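Local coordinates for putative phosphonate binding protein for ABC transporter (Prochlorococcus marinus str. MIT 9301, PDB 5LQ5), which binds inorganic phosphite strongly, probably as the solute-binding component of an ABC transporter, and takes methylphosphonate and phosphate only very weakly, at residues Val80-Asp85 and Tyr206-Gln211. Residues are numbered along the deposited sequence; the frame is centred on the assembly and turned at random.
Sequences VIAQRD and YHWVAQ. With PO3 (phosphite ion), chain B.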
ATOM      1  N   VAL A  80      -1.974  -4.201  15.600  1.00 23.31           N
ATOM      2  CA  VAL A  80      -1.895  -2.946  14.829  1.00 24.14           C
ATOM      3  C   VAL A  80      -1.058  -1.939  15.590  1.00 24.54           C
ATOM      4  O   VAL A  80      -1.395  -1.554  16.717  1.00 26.33           O
ATOM      5  CB  VAL A  80      -3.256  -2.346  14.455  1.00 27.97           C
ATOM      6  CG1 VAL A  80      -3.067  -1.131  13.576  1.00 26.70           C
ATOM      7  CG2 VAL A  80      -4.103  -3.369  13.739  1.00 26.58           C
ATOM      8  N   ILE A  81       0.017  -1.480  14.941  1.00 20.49           N
ATOM      9  CA  ILE A  81       1.042  -0.632  15.609  1.00 23.23           C
ATOM     10  C   ILE A  81       0.913   0.863  15.339  1.00 25.22           C
ATOM     11  O   ILE A  81       0.942   1.646  16.280  1.00 29.86           O
ATOM     12  CB  ILE A  81       2.472  -1.119  15.255  1.00 25.02           C
ATOM     13  CG1 ILE A  81       2.733  -2.515  15.830  1.00 25.22           C
ATOM     14  CG2 ILE A  81       3.547  -0.136  15.706  1.00 25.26           C
ATOM     15  CD1 ILE A  81       2.945  -2.572  17.333  1.00 28.00           C
ATOM     16  N   ALA A  82       0.836   1.246  14.077  1.00 20.50           N
ATOM     17  CA  ALA A  82       0.887   2.644  13.651  1.00 24.04           C
ATOM     18  C   ALA A  82       0.457   2.816  12.192  1.00 21.98           C
ATOM     19  O   ALA A  82       0.367   1.842  11.430  1.00 24.02           O
ATOM     20  CB  ALA A  82       2.300   3.180  13.818  1.00 23.77           C
ATOM     21  N   GLN A  83       0.192   4.053  11.814  1.00 22.76           N
ATOM     22  CA  GLN A  83      -0.132   4.452  10.454  1.00 24.37           C
ATOM     23  C   GLN A  83       0.400   5.874  10.265  1.00 26.24           C
ATOM     24  O   GLN A  83       0.956   6.445  11.199  1.00 25.30           O
ATOM     25  CB  GLN A  83      -1.652   4.374  10.197  1.00 22.32           C
ATOM     26  CG  GLN A  83      -2.446   5.436  10.965  1.00 25.64           C
ATOM     27  CD  GLN A  83      -3.957   5.335  10.877  1.00 27.76           C
ATOM     28  OE1 GLN A  83      -4.507   5.114   9.822  1.00 28.18           O
ATOM     29  NE2 GLN A  83      -4.641   5.584  11.995  1.00 34.34           N
ATOM     30  N   ARG A  84       0.222   6.420   9.077  1.00 23.73           N
ATOM     31  CA  ARG A  84       0.440   7.859   8.808  1.00 27.27           C
ATOM     32  C   ARG A  84      -0.871   8.618   8.903  1.00 28.87           C
ATOM     33  O   ARG A  84      -1.939   8.037   8.822  1.00 25.06           O
ATOM     34  CB  ARG A  84       1.093   8.080   7.448  1.00 27.35           C
ATOM     35  CG  ARG A  84       2.345   7.242   7.220  1.00 23.68           C
ATOM     36  CD  ARG A  84       2.760   7.142   5.758  1.00 25.96           C
ATOM     37  NE  ARG A  84       1.733   6.484   4.953  1.00 22.93           N
ATOM     38  CZ  ARG A  84       1.834   6.239   3.653  1.00 25.01           C
ATOM     39  NH1 ARG A  84       2.903   6.607   2.968  1.00 28.49           N
ATOM     40  NH2 ARG A  84       0.851   5.612   3.029  1.00 25.63           N
ATOM     41  N   ASP A  85      -0.797   9.939   9.058  1.00 28.33           N
ATOM     42  CA  ASP A  85      -2.020  10.757   9.026  1.00 32.70           C
ATOM     43  C   ASP A  85      -2.814  10.521   7.753  1.00 29.32           C
ATOM     44  O   ASP A  85      -4.024  10.358   7.810  1.00 31.62           O
ATOM     45  CB  ASP A  85      -1.716  12.260   9.153  1.00 33.59           C
ATOM     46  CG  ASP A  85      -1.314  12.648  10.556  1.00 38.43           C
ATOM     47  OD1 ASP A  85      -2.185  12.637  11.461  1.00 39.36           O
ATOM     48  OD2 ASP A  85      -0.122  12.946  10.762  1.00 48.42           O
ATOM     49  N   TYR A 206      -2.729   2.235   4.641  1.00 17.94           N
ATOM     50  CA  TYR A 206      -1.537   1.551   5.119  1.00 19.17           C
ATOM     51  C   TYR A 206      -1.371   1.562   6.623  1.00 19.74           C
ATOM     52  O   TYR A 206      -1.791   2.498   7.303  1.00 20.79           O
ATOM     53  CB  TYR A 206      -0.277   2.145   4.502  1.00 19.18           C
ATOM     54  CG  TYR A 206      -0.114   1.975   3.013  1.00 20.01           C
ATOM     55  CD1 TYR A 206       0.764   1.030   2.522  1.00 18.93           C
ATOM     56  CD2 TYR A 206      -0.758   2.793   2.095  1.00 19.87           C
ATOM     57  CE1 TYR A 206       0.979   0.859   1.173  1.00 17.34           C
ATOM     58  CE2 TYR A 206      -0.569   2.635   0.710  1.00 17.61           C
ATOM     59  CZ  TYR A 206       0.326   1.692   0.255  1.00 17.34           C
ATOM     60  OH  TYR A 206       0.493   1.581  -1.130  1.00 18.46           O
ATOM     61  N   HIS A 207      -0.736   0.511   7.133  1.00 18.72           N
ATOM     62  CA  HIS A 207      -0.437   0.378   8.552  1.00 19.01           C
ATOM     63  C   HIS A 207       0.583  -0.688   8.865  1.00 18.97           C
ATOM     64  O   HIS A 207       0.729  -1.669   8.121  1.00 17.86           O
ATOM     65  CB  HIS A 207      -1.717   0.127   9.350  1.00 20.18           C
ATOM     66  CG  HIS A 207      -2.473  -1.115   8.978  1.00 18.98           C
ATOM     67  ND1 HIS A 207      -3.186  -1.241   7.801  1.00 19.73           N
ATOM     68  CD2 HIS A 207      -2.697  -2.254   9.669  1.00 20.16           C
ATOM     69  CE1 HIS A 207      -3.779  -2.424   7.778  1.00 22.42           C
ATOM     70  NE2 HIS A 207      -3.503  -3.052   8.901  1.00 23.19           N
ATOM     71  N   TRP A 208       1.311  -0.455   9.955  1.00 17.05           N
ATOM     72  CA  TRP A 208       2.234  -1.412  10.517  1.00 18.51           C
ATOM     73  C   TRP A 208       1.502  -2.423  11.360  1.00 18.25           C
ATOM     74  O   TRP A 208       0.694  -2.061  12.200  1.00 19.58           O
ATOM     75  CB  TRP A 208       3.272  -0.743  11.410  1.00 19.42           C
ATOM     76  CG  TRP A 208       4.331   0.058  10.700  1.00 17.85           C
ATOM     77  CD1 TRP A 208       4.457   1.430  10.645  1.00 20.69           C
ATOM     78  CD2 TRP A 208       5.462  -0.476  10.001  1.00 17.17           C
ATOM     79  NE1 TRP A 208       5.569   1.755   9.923  1.00 21.92           N
ATOM     80  CE2 TRP A 208       6.212   0.613   9.533  1.00 22.79           C
ATOM     81  CE3 TRP A 208       5.888  -1.767   9.708  1.00 19.32           C
ATOM     82  CZ2 TRP A 208       7.377   0.440   8.795  1.00 22.40           C
ATOM     83  CZ3 TRP A 208       7.053  -1.940   8.993  1.00 20.01           C
ATOM     84  CH2 TRP A 208       7.777  -0.845   8.538  1.00 20.34           C
ATOM     85  N   VAL A 209       1.878  -3.680  11.191  1.00 17.54           N
ATOM     86  CA  VAL A 209       1.358  -4.808  11.938  1.00 16.83           C
ATOM     87  C   VAL A 209       2.518  -5.580  12.536  1.00 19.26           C
ATOM     88  O   VAL A 209       3.450  -5.935  11.822  1.00 19.42           O
ATOM     89  CB  VAL A 209       0.487  -5.734  11.073  1.00 20.05           C
ATOM     90  CG1 VAL A 209      -0.081  -6.882  11.912  1.00 20.34           C
ATOM     91  CG2 VAL A 209      -0.660  -4.955  10.414  1.00 19.05           C
ATOM     92  N   ALA A 210       2.426  -5.912  13.829  1.00 19.84           N
ATOM     93  CA  ALA A 210       3.451  -6.720  14.509  1.00 17.80           C
ATOM     94  C   ALA A 210       2.881  -8.056  15.000  1.00 18.51           C
ATOM     95  O   ALA A 210       1.679  -8.159  15.319  1.00 21.05           O
ATOM     96  CB  ALA A 210       4.064  -5.968  15.693  1.00 19.22           C
ATOM     97  N   GLN A 211       3.742  -9.056  15.096  1.00 20.07           N
ATOM     98  CA  GLN A 211       3.428 -10.333  15.743  1.00 20.59           C
ATOM     99  C   GLN A 211       3.046 -10.078  17.196  1.00 24.76           C
ATOM    100  O   GLN A 211       3.565  -9.161  17.856  1.00 24.79           O
ATOM    101  CB  GLN A 211       4.593 -11.323  15.706  1.00 22.75           C
ATOM    102  CG  GLN A 211       5.044 -11.747  14.330  1.00 22.23           C
ATOM    103  CD  GLN A 211       4.093 -12.693  13.618  1.00 21.36           C
ATOM    104  OE1 GLN A 211       3.143 -13.208  14.190  1.00 26.57           O
ATOM    105  NE2 GLN A 211       4.351 -12.908  12.354  1.00 24.72           N
TER
HETATM  106  P   PO3 B 401      -2.194  -0.761  -0.983  1.00 16.36           P
HETATM  107  O1  PO3 B 401      -3.054   0.529  -1.195  1.00 15.81           O
HETATM  108  O2  PO3 B 401      -2.986  -1.979  -0.353  1.00 17.20           O
HETATM  109  O3  PO3 B 401      -1.462  -1.170  -2.291  1.00 16.06           O
HETATM  110  O   HOH W   1      -4.335   2.885   8.107  1.00 30.02           O
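I81 and A82 both face W208 where two antiparallel strands meet, forming a beta bulge: I81 N donates to W208 O (2.9 Å, nearly straight at 169°) and W208 N to A82 O (2.9 Å). The extra residue brings the branched side chain of I81 toward the partner strand, where its CG1 packs on A210 CB at 3.7 Å. Small A210 leaves room for it, while the A82 methyl lies 4.2 Å from W208 CD1. Strand 207-210 runs between 60-63 and 79-84, an inserted antiparallel strand consistent with the type II periplasmic binding protein fold. Beyond the paired backbones, a water donates to both Q83 OE1 and Y206 O; the amide of Q83 also reaches Q259 and K254. The long R84 chain, bent at chi3 (-62°), runs alongside Y206, bringing NH2 to 3.4 Å from ring atom CD2, with the planes 76° apart; D87 and F247 hold this guanidinium. Y206 carries its hydroxyl to the pocket, OH standing 3.6 Å from the phosphite P and hydrogen-bonded to D13 and N176. An alanine here would probably leave D13 and N176 without that hydroxyl and open a gap between R84 and the anion.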